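PDB 5OCP: periplasmic binding protein/LacI transcriptional regulator from Shewanella sp. ANA-3, which serves as the periplasmic binding component of an arabinose ABC transporter, holding L-arabinofuranose in its alpha and beta forms, presumably for uptake into the cell. Local coordinates for residues W117-T122 and N148-N153; S51-A54 and A59-I62; G178-Q183 and Q204-A209. All coordinates share one frame; numbering follows the deposited sequence.

Contact 1 (W117-T122 and N148-N153); sequences WLMDKT and NQVIAN
Met119 meets Ile151 and Val150 where helices 107-121 and 138-151, neighbours on one face of the mixed beta-sheet, come together near their C-terminal ends. The sheet belongs to one of the two alpha/beta lobes of a periplasmic binding protein, and helix 138-151 is the crossover between its parallel strands 126-132 and 157-164. Met119 does most of the reaching. Its CG stands anti to the carbonyl carbon (chi1 -58°), and further bends at chi2 and chi3 bring SD and CE round to Ile151 CG2. CE lies 3.9 Å from Ile151 CG2, and SD is only slightly farther from that same methyl, at 4.0 Å. The CG2 methyl of Ile151 thus takes both SD and CE, while its longer branch leads away. Val150 comes in nearer the root of the chain: the two side chains slide past each other in opposite directions, and Met119 CG passes Val150 CG1 at 4.1 Å. The touching atoms are carbons and one thioether sulfur, and no hydrogen bond crosses. Beyond it Met119 also touches Tyr154 of the following loop and Ala157 at the start of strand 157-164, and Leu118 packs on Leu218 of strand 218-221. At the helix end, Leu118 O is gripped twice by Thr122, the first residue beyond the helix: by N at 3.0 Å and by OG1 at 2.8 Å, from opposite faces of the carbonyl plane.

Contact 2 (S51-A54 and A59-I62); sequences SFIA and AIII
The helix-to-strand return of a beta-alpha-beta crossover sets Phe52 and Ile53, near the end of helix 42-54, against Ile60 of strand 59-62. The crossover starts from strand 32-37 at the edge of the parallel sheet, passes strand 2-7, and comes back into the sheet through a short loop, in the Rossmann-like manner of periplasmic binding protein lobes. Ile60 is the piece that spans the gap. With CG1 anti to the carbonyl carbon (chi1 -69°) and CD1 extended beyond it (chi2 165°), its longer branch runs out to the helix and ends against two consecutive residues of it. There CD1 lies 3.9 Å from Ile53 CG1 and 4.0 Å from Phe52 CB, the side chains of Ile53 and Ile60 crossing at about a right angle. One carbon back, Ile60 CG1 also rests 4.0 Å from Phe52 CB, and the phenyl ring meets CG1 obliquely, through CD2, which is 4.1 Å from Ile60 CG1 and 4.2 Å from Ile60 CG2. Shortening Ile60 to an alanine removes CG1, CG2 and CD1, and would probably leave Ile53 CG1 without its partner on the strand and the Phe52 ring less firmly braced. Val57 in the intervening loop touches Phe52, and Ile82 adds to the packing round Ile60. On the other side of the sheet, Ile61 packs against helix 248-259. The Ile60 backbone bonds to Pro83 and Val85 of the neighbouring strand region, while the helix-strand seam has no hydrogen bond of its own; its fit therefore rests on the shapes of hydrocarbon side chains.

Contact 3 (G178-Q183 and Q204-A209); sequences GFLKAQ and QAIKEA
Leu180 turns CG anti to its carbonyl carbon (chi1 -74°) and carries CD1 on in the extended direction (chi2 170°), which sets that one methyl against the end of helix 196-208 and Ala209, the residue just after it. There it meets three residues at once. Ala209 CB lies 3.8 Å from Leu180 CD1, Ile206 CA 4.1 Å, and Ala205 O 3.7 Å. This last approach is a van der Waals touch between a methyl and a carbonyl oxygen that already accepts the bond from Ala209 N at 3.0 Å. The Ile206 side chain closes in from beside, its CG1 4.3 Å from Leu180 CD1. The two helices are successive crossovers of the alpha/beta lobe: helix 169-183 joins strands 157-164 and 190-193, and helix 196-208 joins 190-193 to 218-221, so they lie next to each other on the same face of the sheet. Phe179, the residue before Leu180, packs instead on strands 126-132 and 157-164. A separate tie between the two helices is the salt bridge of Glu208 OE2 with Lys173 NZ; Lys207, pointing away, pairs through NZ with Asp236 OD2. Ala205 also touches Met176 and Glu177, one turn back from Leu180.

Contacts 1 and 3 share a lobe: each pairs two helices on the mixed sheet, but on opposite faces of it, their centres 23 Å apart. Contact 2 belongs to the other lobe, more than 40 Å from either by centres and across the middle of the chain, and it is the one that joins a helix to a strand. Contacts 1 and 2 are buried, whereas contact 3 is partly buried, with an exposed alanine at its margin. All three are apolar, yet differently built: a bent thioether in contact 1, branched aliphatic and aromatic groups in contact 2, and in contact 3 one leucine methyl on small side chains, an isoleucine flank and helix backbone.

Contact 1 (W117-T122 and N148-N153)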
ATOM      1  N   TRP A 117      18.078   3.075  -3.563  1.00 12.25           N
ATOM      2  CA  TRP A 117      18.737   2.003  -2.873  1.00 12.73           C
ATOM      3  C   TRP A 117      19.271   0.961  -3.888  1.00 12.52           C
ATOM      4  O   TRP A 117      20.420   0.507  -3.809  1.00 13.49           O
ATOM      5  CB  TRP A 117      17.821   1.310  -1.832  1.00 13.87           C
ATOM      6  CG  TRP A 117      18.567   0.223  -1.103  1.00 14.13           C
ATOM      7  CD1 TRP A 117      19.322   0.365   0.065  1.00 14.69           C
ATOM      8  CD2 TRP A 117      18.681  -1.171  -1.470  1.00 15.30           C
ATOM      9  NE1 TRP A 117      19.909  -0.863   0.376  1.00 15.95           N
ATOM     10  CE2 TRP A 117      19.582  -1.780  -0.577  1.00 15.62           C
ATOM     11  CE3 TRP A 117      18.197  -1.916  -2.527  1.00 13.47           C
ATOM     12  CZ2 TRP A 117      19.893  -3.123  -0.643  1.00 15.45           C
ATOM     13  CZ3 TRP A 117      18.560  -3.266  -2.633  1.00 16.23           C
ATOM     14  CH2 TRP A 117      19.405  -3.836  -1.697  1.00 18.36           C
ATOM     15  N   LEU A 118      18.389   0.594  -4.822  1.00 12.14           N
ATOM     16  CA  LEU A 118      18.771  -0.369  -5.850  1.00 11.61           C
ATOM     17  C   LEU A 118      19.923   0.151  -6.737  1.00 13.65           C
ATOM     18  O   LEU A 118      20.843  -0.618  -7.071  1.00 14.22           O
ATOM     19  CB  LEU A 118      17.564  -0.725  -6.717  1.00 12.93           C
ATOM     20  CG  LEU A 118      17.827  -1.799  -7.757  1.00 13.16           C
ATOM     21  CD1 LEU A 118      18.180  -3.151  -7.147  1.00 14.03           C
ATOM     22  CD2 LEU A 118      16.621  -1.887  -8.691  1.00 14.96           C
ATOM     23  N   MET A 119      19.885   1.425  -7.101  1.00 13.75           N
ATOM     24  CA  MET A 119      21.008   1.980  -7.883  1.00 14.22           C
ATOM     25  C   MET A 119      22.292   1.947  -7.107  1.00 15.59           C
ATOM     26  O   MET A 119      23.357   1.690  -7.686  1.00 16.15           O
ATOM     27  CB  MET A 119      20.711   3.382  -8.401  1.00 14.59           C
ATOM     28  CG  MET A 119      19.451   3.491  -9.278  1.00 15.29           C
ATOM     29  SD  MET A 119      19.721   2.624 -10.832  1.00 17.54           S
ATOM     30  CE  MET A 119      18.966   1.016 -10.506  1.00 15.70           C
ATOM     31  N   ASP A 120      22.236   2.204  -5.809  1.00 15.53           N
ATOM     32  CA  ASP A 120      23.432   2.190  -4.977  1.00 16.27           C
ATOM     33  C   ASP A 120      23.980   0.772  -4.876  1.00 17.22           C
ATOM     34  O   ASP A 120      25.183   0.550  -5.040  1.00 18.77           O
ATOM     35  CB  ASP A 120      23.147   2.738  -3.584  1.00 17.07           C
ATOM     36  CG  ASP A 120      22.799   4.186  -3.551  1.00 20.94           C
ATOM     37  OD1 ASP A 120      23.007   4.940  -4.534  1.00 23.21           O
ATOM     38  OD2 ASP A 120      22.228   4.586  -2.474  1.00 24.57           O
ATOM     39  N   LYS A 121      23.090  -0.210  -4.743  1.00 14.94           N
ATOM     40  CA  LYS A 121      23.397  -1.606  -4.547  1.00 15.42           C
ATOM     41  C   LYS A 121      24.091  -2.160  -5.787  1.00 17.07           C
ATOM     42  O   LYS A 121      24.986  -2.988  -5.655  1.00 17.44           O
ATOM     43  CB  LYS A 121      22.112  -2.396  -4.314  1.00 15.92           C
ATOM     44  CG  LYS A 121      22.275  -3.898  -4.129  1.00 17.22           C
ATOM     45  CD  LYS A 121      23.070  -4.348  -2.942  1.00 21.31           C
ATOM     46  CE  LYS A 121      23.008  -5.864  -2.784  1.00 24.95           C
ATOM     47  NZ  LYS A 121      23.734  -6.187  -1.527  1.00 29.22           N
ATOM     48  N   THR A 122      23.628  -1.731  -6.961  1.00 15.34           N
ATOM     49  CA  THR A 122      24.051  -2.303  -8.230  1.00 15.91           C
ATOM     50  C   THR A 122      25.012  -1.380  -8.961  1.00 19.04           C
ATOM     51  O   THR A 122      25.330  -1.652 -10.135  1.00 17.03           O
ATOM     52  CB  THR A 122      22.812  -2.568  -9.107  1.00 16.36           C
ATOM     53  OG1 THR A 122      22.176  -1.319  -9.407  1.00 16.30           O
ATOM     54  CG2 THR A 122      21.876  -3.438  -8.417  1.00 15.71           C
ATOM     55  N   ASN A 148      10.885   5.546 -11.480  1.00 13.12           N
ATOM     56  CA  ASN A 148      11.266   5.898 -12.866  1.00 14.50           C
ATOM     57  C   ASN A 148      12.110   7.168 -12.856  1.00 15.74           C
ATOM     58  O   ASN A 148      13.102   7.267 -13.577  1.00 15.74           O
ATOM     59  CB  ASN A 148      10.032   5.958 -13.763  1.00 14.23           C
ATOM     60  CG  ASN A 148       9.472   4.552 -14.115  1.00 15.98           C
ATOM     61  OD1 ASN A 148      10.126   3.569 -13.893  1.00 19.85           O
ATOM     62  ND2 ASN A 148       8.239   4.457 -14.521  1.00 17.07           N
ATOM     63  N   GLN A 149      11.761   8.129 -12.006  1.00 17.07           N
ATOM     64  CA  GLN A 149      12.442   9.394 -11.967  1.00 19.94           C
ATOM     65  C   GLN A 149      13.902   9.154 -11.493  1.00 20.63           C
ATOM     66  O   GLN A 149      14.853   9.770 -12.059  1.00 18.65           O
ATOM     67  CB  GLN A 149      11.644  10.347 -11.070  1.00 24.71           C
ATOM     68  CG  GLN A 149      12.141  11.750 -10.839  1.00 35.69           C
ATOM     69  CD  GLN A 149      11.114  12.509  -9.990  1.00 41.58           C
ATOM     70  OE1 GLN A 149      10.169  11.906  -9.413  1.00 45.13           O
ATOM     71  NE2 GLN A 149      11.255  13.820  -9.946  1.00 55.47           N
ATOM     72  N   VAL A 150      14.132   8.185 -10.589  1.00 16.17           N
ATOM     73  CA  VAL A 150      15.499   7.931 -10.086  1.00 17.76           C
ATOM     74  C   VAL A 150      16.298   7.201 -11.106  1.00 19.59           C
ATOM     75  O   VAL A 150      17.448   7.621 -11.390  1.00 21.04           O
ATOM     76  CB  VAL A 150      15.500   7.107  -8.806  1.00 19.35           C
ATOM     77  CG1 VAL A 150      16.898   6.579  -8.454  1.00 20.57           C
ATOM     78  CG2 VAL A 150      14.951   7.995  -7.729  1.00 18.88           C
ATOM     79  N   ILE A 151      15.700   6.183 -11.727  1.00 17.20           N
ATOM     80  CA  ILE A 151      16.476   5.363 -12.623  1.00 20.79           C
ATOM     81  C   ILE A 151      16.752   6.074 -13.967  1.00 20.55           C
ATOM     82  O   ILE A 151      17.706   5.677 -14.672  1.00 19.70           O
ATOM     83  CB  ILE A 151      15.973   3.931 -12.709  1.00 24.84           C
ATOM     84  CG1 ILE A 151      14.780   3.867 -13.577  1.00 26.61           C
ATOM     85  CG2 ILE A 151      15.848   3.233 -11.338  1.00 25.50           C
ATOM     86  CD1 ILE A 151      15.208   3.217 -14.856  1.00 29.44           C
ATOM     87  N   ALA A 152      15.981   7.123 -14.284  1.00 20.65           N
ATOM     88  CA  ALA A 152      16.264   7.973 -15.493  1.00 25.15           C
ATOM     89  C   ALA A 152      17.648   8.620 -15.452  1.00 26.42           C
ATOM     90  O   ALA A 152      18.191   8.895 -16.512  1.00 25.54           O
ATOM     91  CB  ALA A 152      15.200   9.031 -15.682  1.00 25.27           C
ATOM     92  N   ASN A 153      18.218   8.806 -14.257  1.00 24.59           N
ATOM     93  CA  ASN A 153      19.587   9.363 -14.052  1.00 27.98           C
ATOM     94  C   ASN A 153      20.728   8.387 -14.304  1.00 25.82           C
ATOM     95  O   ASN A 153      21.895   8.762 -14.191  1.00 27.06           O
ATOM     96  CB  ASN A 153      19.751   9.830 -12.603  1.00 32.28           C
ATOM     97  CG  ASN A 153      18.695  10.816 -12.184  1.00 39.58           C
ATOM     98  OD1 ASN A 153      18.097  10.713 -11.091  1.00 45.70           O
ATOM     99  ND2 ASN A 153      18.448  11.756 -13.035  1.00 31.16           N
TER

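Contact 2 (S51-A54 and A59-I62)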
ATOM      1  N   SER A  51     -24.722   3.980   2.467  1.00 16.89           N
ATOM      2  CA  SER A  51     -25.312   3.455   3.696  1.00 17.76           C
ATOM      3  C   SER A  51     -24.885   4.210   4.907  1.00 18.89           C
ATOM      4  O   SER A  51     -25.691   4.541   5.780  1.00 18.96           O
ATOM      5  CB  SER A  51     -25.012   1.949   3.814  1.00 20.16           C
ATOM      6  OG  SER A  51     -25.551   1.425   4.985  1.00 21.65           O
ATOM      7  N   PHE A  52     -23.597   4.562   4.957  1.00 16.93           N
ATOM      8  CA  PHE A  52     -23.163   5.405   6.058  1.00 15.47           C
ATOM      9  C   PHE A  52     -23.903   6.735   6.128  1.00 14.76           C
ATOM     10  O   PHE A  52     -24.233   7.173   7.254  1.00 15.92           O
ATOM     11  CB  PHE A  52     -21.663   5.780   5.932  1.00 15.20           C
ATOM     12  CG  PHE A  52     -20.735   4.624   5.972  1.00 16.05           C
ATOM     13  CD1 PHE A  52     -21.006   3.506   6.706  1.00 15.32           C
ATOM     14  CD2 PHE A  52     -19.485   4.733   5.329  1.00 15.13           C
ATOM     15  CE1 PHE A  52     -20.145   2.426   6.739  1.00 17.96           C
ATOM     16  CE2 PHE A  52     -18.611   3.681   5.399  1.00 17.52           C
ATOM     17  CZ  PHE A  52     -18.932   2.537   6.067  1.00 16.33           C
ATOM     18  N   ILE A  53     -24.143   7.359   4.989  1.00 16.81           N
ATOM     19  CA  ILE A  53     -24.879   8.623   4.943  1.00 17.13           C
ATOM     20  C   ILE A  53     -26.360   8.393   5.384  1.00 18.54           C
ATOM     21  O   ILE A  53     -26.836   9.073   6.274  1.00 20.06           O
ATOM     22  CB  ILE A  53     -24.862   9.198   3.547  1.00 20.17           C
ATOM     23  CG1 ILE A  53     -23.440   9.705   3.157  1.00 22.50           C
ATOM     24  CG2 ILE A  53     -25.800  10.401   3.417  1.00 20.61           C
ATOM     25  CD1 ILE A  53     -23.260   9.943   1.688  1.00 21.95           C
ATOM     26  N   ALA A  54     -26.969   7.351   4.866  1.00 20.81           N
ATOM     27  CA  ALA A  54     -28.351   6.959   5.331  1.00 20.34           C
ATOM     28  C   ALA A  54     -28.459   6.720   6.801  1.00 21.42           C
ATOM     29  O   ALA A  54     -29.507   7.040   7.433  1.00 23.11           O
ATOM     30  CB  ALA A  54     -28.806   5.753   4.541  1.00 21.59           C
ATOM     31  N   ALA A  59     -18.858  10.775  10.805  1.00 17.26           N
ATOM     32  CA  ALA A  59     -17.804  10.977   9.806  1.00 17.58           C
ATOM     33  C   ALA A  59     -17.623   9.717   9.000  1.00 15.53           C
ATOM     34  O   ALA A  59     -17.980   8.630   9.434  1.00 14.49           O
ATOM     35  CB  ALA A  59     -16.493  11.258  10.499  1.00 16.58           C
ATOM     36  N   ILE A  60     -16.971   9.895   7.859  1.00 15.85           N
ATOM     37  CA  ILE A  60     -16.725   8.824   6.923  1.00 16.14           C
ATOM     38  C   ILE A  60     -15.214   8.845   6.605  1.00 14.96           C
ATOM     39  O   ILE A  60     -14.690   9.869   6.308  1.00 16.17           O
ATOM     40  CB  ILE A  60     -17.552   8.993   5.654  1.00 16.05           C
ATOM     41  CG1 ILE A  60     -19.051   8.752   6.031  1.00 17.47           C
ATOM     42  CG2 ILE A  60     -17.108   8.075   4.513  1.00 16.47           C
ATOM     43  CD1 ILE A  60     -19.987   9.257   4.944  1.00 20.04           C
ATOM     44  N   ILE A  61     -14.597   7.678   6.628  1.00 14.20           N
ATOM     45  CA  ILE A  61     -13.189   7.523   6.111  1.00 13.77           C
ATOM     46  C   ILE A  61     -13.315   6.598   4.889  1.00 13.43           C
ATOM     47  O   ILE A  61     -13.993   5.533   4.913  1.00 12.78           O
ATOM     48  CB  ILE A  61     -12.323   6.869   7.143  1.00 14.82           C
ATOM     49  CG1 ILE A  61     -12.254   7.767   8.398  1.00 16.38           C
ATOM     50  CG2 ILE A  61     -10.887   6.619   6.578  1.00 14.76           C
ATOM     51  CD1 ILE A  61     -11.595   7.082   9.589  1.00 18.34           C
ATOM     52  N   ILE A  62     -12.648   7.004   3.821  1.00 12.21           N
ATOM     53  CA  ILE A  62     -12.607   6.224   2.550  1.00 12.24           C
ATOM     54  C   ILE A  62     -11.127   5.911   2.136  1.00 13.87           C
ATOM     55  O   ILE A  62     -10.327   6.857   2.105  1.00 13.07           O
ATOM     56  CB  ILE A  62     -13.297   6.930   1.358  1.00 13.25           C
ATOM     57  CG1 ILE A  62     -14.719   7.297   1.678  1.00 13.54           C
ATOM     58  CG2 ILE A  62     -13.117   6.109   0.081  1.00 12.88           C
ATOM     59  CD1 ILE A  62     -15.351   8.177   0.614  1.00 14.79           C
TER

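Contact 3 (G178-Q183 and Q204-A209)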
ATOM      1  N   GLY A 178       6.154 -15.738 -16.108  1.00 21.55           N
ATOM      2  CA  GLY A 178       6.099 -15.253 -17.487  1.00 22.45           C
ATOM      3  C   GLY A 178       7.337 -14.496 -17.871  1.00 23.15           C
ATOM      4  O   GLY A 178       7.921 -14.717 -18.925  1.00 22.92           O
ATOM      5  N   PHE A 179       7.779 -13.554 -17.034  1.00 17.67           N
ATOM      6  CA  PHE A 179       8.990 -12.806 -17.292  1.00 17.57           C
ATOM      7  C   PHE A 179      10.246 -13.654 -17.553  1.00 17.52           C
ATOM      8  O   PHE A 179      11.034 -13.345 -18.425  1.00 19.09           O
ATOM      9  CB  PHE A 179       9.284 -11.876 -16.079  1.00 17.85           C
ATOM     10  CG  PHE A 179       8.363 -10.678 -15.939  1.00 18.04           C
ATOM     11  CD1 PHE A 179       7.406 -10.301 -16.896  1.00 19.13           C
ATOM     12  CD2 PHE A 179       8.443  -9.913 -14.765  1.00 17.65           C
ATOM     13  CE1 PHE A 179       6.631  -9.163 -16.684  1.00 18.93           C
ATOM     14  CE2 PHE A 179       7.673  -8.779 -14.565  1.00 18.72           C
ATOM     15  CZ  PHE A 179       6.804  -8.369 -15.535  1.00 17.95           C
ATOM     16  N   LEU A 180      10.364 -14.700 -16.764  1.00 18.03           N
ATOM     17  CA  LEU A 180      11.540 -15.576 -16.719  1.00 20.43           C
ATOM     18  C   LEU A 180      11.550 -16.359 -18.044  1.00 21.45           C
ATOM     19  O   LEU A 180      12.595 -16.512 -18.655  1.00 21.94           O
ATOM     20  CB  LEU A 180      11.499 -16.502 -15.526  1.00 18.84           C
ATOM     21  CG  LEU A 180      11.819 -15.769 -14.200  1.00 21.20           C
ATOM     22  CD1 LEU A 180      11.521 -16.710 -13.052  1.00 23.86           C
ATOM     23  CD2 LEU A 180      13.231 -15.260 -14.179  1.00 23.49           C
ATOM     24  N   LYS A 181      10.355 -16.685 -18.527  1.00 22.92           N
ATOM     25  CA  LYS A 181      10.194 -17.365 -19.802  1.00 25.65           C
ATOM     26  C   LYS A 181      10.513 -16.402 -20.953  1.00 23.46           C
ATOM     27  O   LYS A 181      11.194 -16.781 -21.905  1.00 29.15           O
ATOM     28  CB  LYS A 181       8.772 -17.909 -19.946  1.00 31.00           C
ATOM     29  CG  LYS A 181       8.559 -19.267 -19.298  1.00 41.22           C
ATOM     30  CD  LYS A 181       7.105 -19.469 -18.903  1.00 46.05           C
ATOM     31  CE  LYS A 181       6.280 -19.973 -20.075  1.00 55.76           C
ATOM     32  NZ  LYS A 181       7.129 -20.614 -21.118  1.00 60.50           N
ATOM     33  N   ALA A 182      10.024 -15.162 -20.871  1.00 22.71           N
ATOM     34  CA  ALA A 182      10.293 -14.202 -21.910  1.00 23.22           C
ATOM     35  C   ALA A 182      11.745 -13.757 -21.965  1.00 29.21           C
ATOM     36  O   ALA A 182      12.186 -13.280 -22.974  1.00 31.02           O
ATOM     37  CB  ALA A 182       9.394 -12.990 -21.807  1.00 22.38           C
ATOM     38  N   GLN A 183      12.454 -13.833 -20.847  1.00 25.21           N
ATOM     39  CA  GLN A 183      13.886 -13.412 -20.860  1.00 23.46           C
ATOM     40  C   GLN A 183      14.735 -14.279 -21.745  1.00 28.36           C
ATOM     41  O   GLN A 183      15.812 -13.814 -22.260  1.00 25.56           O
ATOM     42  CB  GLN A 183      14.460 -13.369 -19.478  1.00 23.69           C
ATOM     43  CG  GLN A 183      13.959 -12.109 -18.780  1.00 22.32           C
ATOM     44  CD  GLN A 183      14.649 -10.853 -19.197  1.00 24.11           C
ATOM     45  OE1 GLN A 183      13.998  -9.907 -19.711  1.00 25.75           O
ATOM     46  NE2 GLN A 183      16.001 -10.795 -18.974  1.00 21.63           N
ATOM     47  N   GLN A 204       8.945 -17.290  -5.174  1.00 16.33           N
ATOM     48  CA  GLN A 204       8.643 -18.716  -5.479  1.00 18.38           C
ATOM     49  C   GLN A 204       8.827 -19.044  -6.975  1.00 16.81           C
ATOM     50  O   GLN A 204       9.422 -20.058  -7.331  1.00 19.48           O
ATOM     51  CB  GLN A 204       7.246 -19.069  -4.973  1.00 22.38           C
ATOM     52  CG  GLN A 204       7.076 -18.969  -3.438  1.00 30.58           C
ATOM     53  CD  GLN A 204       8.121 -19.789  -2.667  1.00 37.19           C
ATOM     54  OE1 GLN A 204       8.303 -20.985  -2.945  1.00 44.73           O
ATOM     55  NE2 GLN A 204       8.863 -19.134  -1.741  1.00 38.42           N
ATOM     56  N   ALA A 205       8.466 -18.138  -7.861  1.00 15.49           N
ATOM     57  CA  ALA A 205       8.723 -18.342  -9.301  1.00 16.23           C
ATOM     58  C   ALA A 205      10.236 -18.449  -9.586  1.00 16.85           C
ATOM     59  O   ALA A 205      10.699 -19.243 -10.438  1.00 17.65           O
ATOM     60  CB  ALA A 205       8.150 -17.199 -10.141  1.00 15.81           C
ATOM     61  N   ILE A 206      11.018 -17.588  -8.924  1.00 14.03           N
ATOM     62  CA  ILE A 206      12.458 -17.554  -9.146  1.00 14.68           C
ATOM     63  C   ILE A 206      13.058 -18.869  -8.689  1.00 14.30           C
ATOM     64  O   ILE A 206      13.940 -19.387  -9.401  1.00 17.05           O
ATOM     65  CB  ILE A 206      13.058 -16.339  -8.426  1.00 13.86           C
ATOM     66  CG1 ILE A 206      12.586 -15.086  -9.186  1.00 14.17           C
ATOM     67  CG2 ILE A 206      14.556 -16.327  -8.458  1.00 14.20           C
ATOM     68  CD1 ILE A 206      12.881 -13.743  -8.449  1.00 15.32           C
ATOM     69  N   LYS A 207      12.673 -19.324  -7.503  1.00 15.67           N
ATOM     70  CA  LYS A 207      13.115 -20.608  -6.965  1.00 16.96           C
ATOM     71  C   LYS A 207      12.749 -21.715  -7.926  1.00 19.53           C
ATOM     72  O   LYS A 207      13.587 -22.619  -8.161  1.00 19.57           O
ATOM     73  CB  LYS A 207      12.552 -20.888  -5.598  1.00 18.87           C
ATOM     74  CG  LYS A 207      13.280 -20.024  -4.562  1.00 18.45           C
ATOM     75  CD  LYS A 207      12.760 -20.402  -3.219  1.00 21.32           C
ATOM     76  CE  LYS A 207      13.628 -19.622  -2.282  1.00 24.56           C
ATOM     77  NZ  LYS A 207      13.069 -19.730  -0.947  1.00 26.78           N
ATOM     78  N   GLU A 208      11.540 -21.698  -8.436  1.00 18.66           N
ATOM     79  CA  GLU A 208      11.092 -22.801  -9.320  1.00 20.08           C
ATOM     80  C   GLU A 208      11.907 -22.797 -10.585  1.00 22.31           C
ATOM     81  O   GLU A 208      12.086 -23.852 -11.207  1.00 22.27           O
ATOM     82  CB  GLU A 208       9.614 -22.741  -9.588  1.00 18.56           C
ATOM     83  CG  GLU A 208       8.801 -23.026  -8.316  1.00 21.80           C
ATOM     84  CD  GLU A 208       7.283 -22.959  -8.508  1.00 26.97           C
ATOM     85  OE1 GLU A 208       6.798 -22.611  -9.628  1.00 30.25           O
ATOM     86  OE2 GLU A 208       6.571 -23.325  -7.533  1.00 30.28           O
ATOM     87  N   ALA A 209      12.427 -21.635 -11.007  1.00 19.82           N
ATOM     88  CA  ALA A 209      13.266 -21.563 -12.183  1.00 19.10           C
ATOM     89  C   ALA A 209      14.713 -21.923 -11.881  1.00 21.77           C
ATOM     90  O   ALA A 209      15.539 -21.835 -12.768  1.00 22.28           O
ATOM     91  CB  ALA A 209      13.159 -20.157 -12.789  1.00 19.46           C
TER